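Local coordinates for protein MGS-M5 (Unidentified, PDB 4Q3N) that probably catalyses the NAD-dependent interconversion of L-lactate and pyruvate, as a tetrameric dehydrogenase with a Rossmann-type nucleotide-binding domain, at residues A[203-206]-A[207-210]. Sequence-based numbering, arbitrary orientation.
Sequences EISF and EDLE. With NA (sodium ion), chain B.
The carboxylate of Asp208 meets the backbone N-H of Ser205 from above its plane, the donor tilted 39° out of it, with OD2 2.7 Å from Ser205 N. The Phe206 ring lies obliquely to its neighbours and touches Leu209 lightly, CD1 of the ring 4.3 Å from CD1 of Leu209. This is the first turn of helix 206-227, and the Asp208 bond is one arm of a capping box at its N-terminus, in which a side chain three residues on accepts an N-H from just before the helix. The return bond is absent in this conformer of Ser205, whose OG lies 5.9 Å from Asp208 N. Asp208 can reach back because CG lies beside its own backbone N (chi1 -62°), folding the carboxylate toward the incoming loop, where OD2 also comes to 3.4 Å from Ile204 CA. A negative charge here would also suit the helix dipole.

The turn itself closes through two i-to-i+3 backbone bonds, Asp208 N to Ser205 O and Leu209 N to Phe206 O, each 3.0 Å. Glu207 bends at chi2, which brings OE1 alongside CB of Ser205, 3.5 Å away. Ile204 packs against Val197 and against Tyr160 and Ile161 of helix 147-161, and Leu209 against Ile198.

Met201 and Ile198 supply two carbonyl oxygens to a sodium ion and three waters and Ile204 complete the site, so the ion links the C-terminal end of helix 194-200 and the residue after it to the loop that leads into helix 206-227. The peptide between Ile204 and Ser205 is thus held from both ends: while its N-H goes to Asp208, its carbonyl binds the sodium, with Ile204 O 2.3 Å from the ion.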
ATOM      1  N   GLU A 203     -32.002 -11.191   3.485  1.00 34.82           N
ATOM      2  CA  GLU A 203     -31.460 -10.235   2.514  1.00 36.15           C
ATOM      3  C   GLU A 203     -31.341 -10.757   1.075  1.00 37.55           C
ATOM      4  O   GLU A 203     -31.192  -9.971   0.158  1.00 35.07           O
ATOM      5  CB  GLU A 203     -30.065  -9.767   2.955  1.00 34.25           C
ATOM      6  CG  GLU A 203     -30.068  -8.816   4.153  1.00 35.45           C
ATOM      7  CD  GLU A 203     -30.153  -9.521   5.533  1.00 47.84           C
ATOM      8  OE1 GLU A 203     -30.330 -10.758   5.607  1.00 46.84           O
ATOM      9  OE2 GLU A 203     -30.046  -8.809   6.552  1.00 49.56           O
ATOM     10  N   ILE A 204     -31.310 -12.071   0.873  1.00 36.46           N
ATOM     11  CA  ILE A 204     -31.094 -12.597  -0.478  1.00 33.67           C
ATOM     12  C   ILE A 204     -31.932 -13.865  -0.694  1.00 35.64           C
ATOM     13  O   ILE A 204     -32.024 -14.734   0.172  1.00 34.39           O
ATOM     14  CB  ILE A 204     -29.600 -12.847  -0.781  1.00 31.99           C
ATOM     15  CG1 ILE A 204     -29.379 -13.089  -2.278  1.00 30.40           C
ATOM     16  CG2 ILE A 204     -28.987 -13.974   0.110  1.00 29.83           C
ATOM     17  CD1 ILE A 204     -27.904 -12.792  -2.731  1.00 28.06           C
ATOM     18  N   SER A 205     -32.603 -13.913  -1.848  1.00 35.84           N
ATOM     19  CA  SER A 205     -33.484 -15.031  -2.172  0.50 37.08           C
ATOM     20  C   SER A 205     -33.118 -15.624  -3.529  1.00 37.59           C
ATOM     21  O   SER A 205     -32.352 -15.038  -4.295  1.00 35.25           O
ATOM     22  CB  SER A 205     -34.967 -14.592  -2.190  0.50 38.14           C
ATOM     23  OG  SER A 205     -35.389 -14.034  -0.958  0.50 39.07           O
ATOM     24  N   PHE A 206     -33.690 -16.786  -3.834  1.00 43.11           N
ATOM     25  CA  PHE A 206     -33.515 -17.407  -5.152  1.00 47.30           C
ATOM     26  C   PHE A 206     -33.862 -16.439  -6.294  1.00 45.71           C
ATOM     27  O   PHE A 206     -33.150 -16.382  -7.285  1.00 44.11           O
ATOM     28  CB  PHE A 206     -34.358 -18.683  -5.226  1.00 54.31           C
ATOM     29  CG  PHE A 206     -34.089 -19.525  -6.436  1.00 59.27           C
ATOM     30  CD1 PHE A 206     -33.016 -20.423  -6.455  1.00 63.87           C
ATOM     31  CD2 PHE A 206     -34.934 -19.456  -7.559  1.00 61.38           C
ATOM     32  CE1 PHE A 206     -32.771 -21.228  -7.599  1.00 62.92           C
ATOM     33  CE2 PHE A 206     -34.703 -20.247  -8.698  1.00 63.66           C
ATOM     34  CZ  PHE A 206     -33.629 -21.132  -8.727  1.00 63.72           C
ATOM     35  N   GLU A 207     -34.922 -15.634  -6.147  1.00 47.78           N
ATOM     36  CA  GLU A 207     -35.334 -14.704  -7.216  1.00 49.41           C
ATOM     37  C   GLU A 207     -34.297 -13.660  -7.500  1.00 45.04           C
ATOM     38  O   GLU A 207     -34.193 -13.159  -8.626  1.00 42.98           O
ATOM     39  CB  GLU A 207     -36.645 -13.989  -6.865  1.00 57.06           C
ATOM     40  CG  GLU A 207     -37.850 -14.912  -6.790  1.00 64.21           C
ATOM     41  CD  GLU A 207     -37.827 -15.826  -5.563  1.00 71.48           C
ATOM     42  OE1 GLU A 207     -37.528 -15.337  -4.444  1.00 72.44           O
ATOM     43  OE2 GLU A 207     -38.114 -17.039  -5.723  1.00 78.96           O
ATOM     44  N   ASP A 208     -33.522 -13.313  -6.475  1.00 41.15           N
ATOM     45  CA  ASP A 208     -32.534 -12.273  -6.652  1.00 38.73           C
ATOM     46  C   ASP A 208     -31.433 -12.746  -7.593  1.00 36.05           C
ATOM     47  O   ASP A 208     -30.750 -11.930  -8.225  1.00 33.31           O
ATOM     48  CB  ASP A 208     -31.931 -11.856  -5.278  1.00 35.93           C
ATOM     49  CG  ASP A 208     -32.980 -11.297  -4.350  1.00 39.41           C
ATOM     50  OD1 ASP A 208     -33.954 -10.637  -4.848  1.00 38.42           O
ATOM     51  OD2 ASP A 208     -32.861 -11.546  -3.135  1.00 39.21           O
ATOM     52  N   LEU A 209     -31.227 -14.065  -7.647  1.00 36.21           N
ATOM     53  CA  LEU A 209     -30.096 -14.616  -8.376  1.00 34.67           C
ATOM     54  C   LEU A 209     -30.267 -14.353  -9.871  1.00 33.61           C
ATOM     55  O   LEU A 209     -29.338 -13.952 -10.542  1.00 33.25           O
ATOM     56  CB  LEU A 209     -29.957 -16.128  -8.139  1.00 37.16           C
ATOM     57  CG  LEU A 209     -29.642 -16.547  -6.690  1.00 39.32           C
ATOM     58  CD1 LEU A 209     -29.388 -18.066  -6.575  1.00 40.29           C
ATOM     59  CD2 LEU A 209     -28.500 -15.729  -6.132  1.00 37.90           C
ATOM     60  N   GLU A 210     -31.466 -14.606 -10.385  1.00 33.50           N
ATOM     61  CA  GLU A 210     -31.725 -14.395 -11.806  1.00 34.40           C
ATOM     62  C   GLU A 210     -31.608 -12.913 -12.100  1.00 31.90           C
ATOM     63  O   GLU A 210     -31.013 -12.527 -13.113  1.00 32.02           O
ATOM     64  CB  GLU A 210     -33.106 -14.953 -12.206  1.00 37.92           C
ATOM     65  CG  GLU A 210     -33.450 -14.896 -13.725  1.00 73.12           C
ATOM     66  CD  GLU A 210     -32.519 -15.727 -14.619  1.00 72.13           C
ATOM     67  OE1 GLU A 210     -31.776 -16.610 -14.119  1.00 71.85           O
ATOM     68  OE2 GLU A 210     -32.528 -15.489 -15.845  1.00 72.25           O
TER
HETATM   69 NA    NA B 401     -33.134 -15.755   1.852  1.00 37.28          NA
HETATM   70  O   HOH W   1     -35.028 -14.299   1.423  1.00 50.68           O
HETATM   71  O   HOH W   2     -33.400 -17.036  -9.666  1.00 53.34           O
HETATM   72  O   HOH W   3     -34.362 -16.334   4.167  1.00 48.47           O
HETATM   73  O   HOH W   4     -34.714 -17.186   0.889  1.00 37.55           O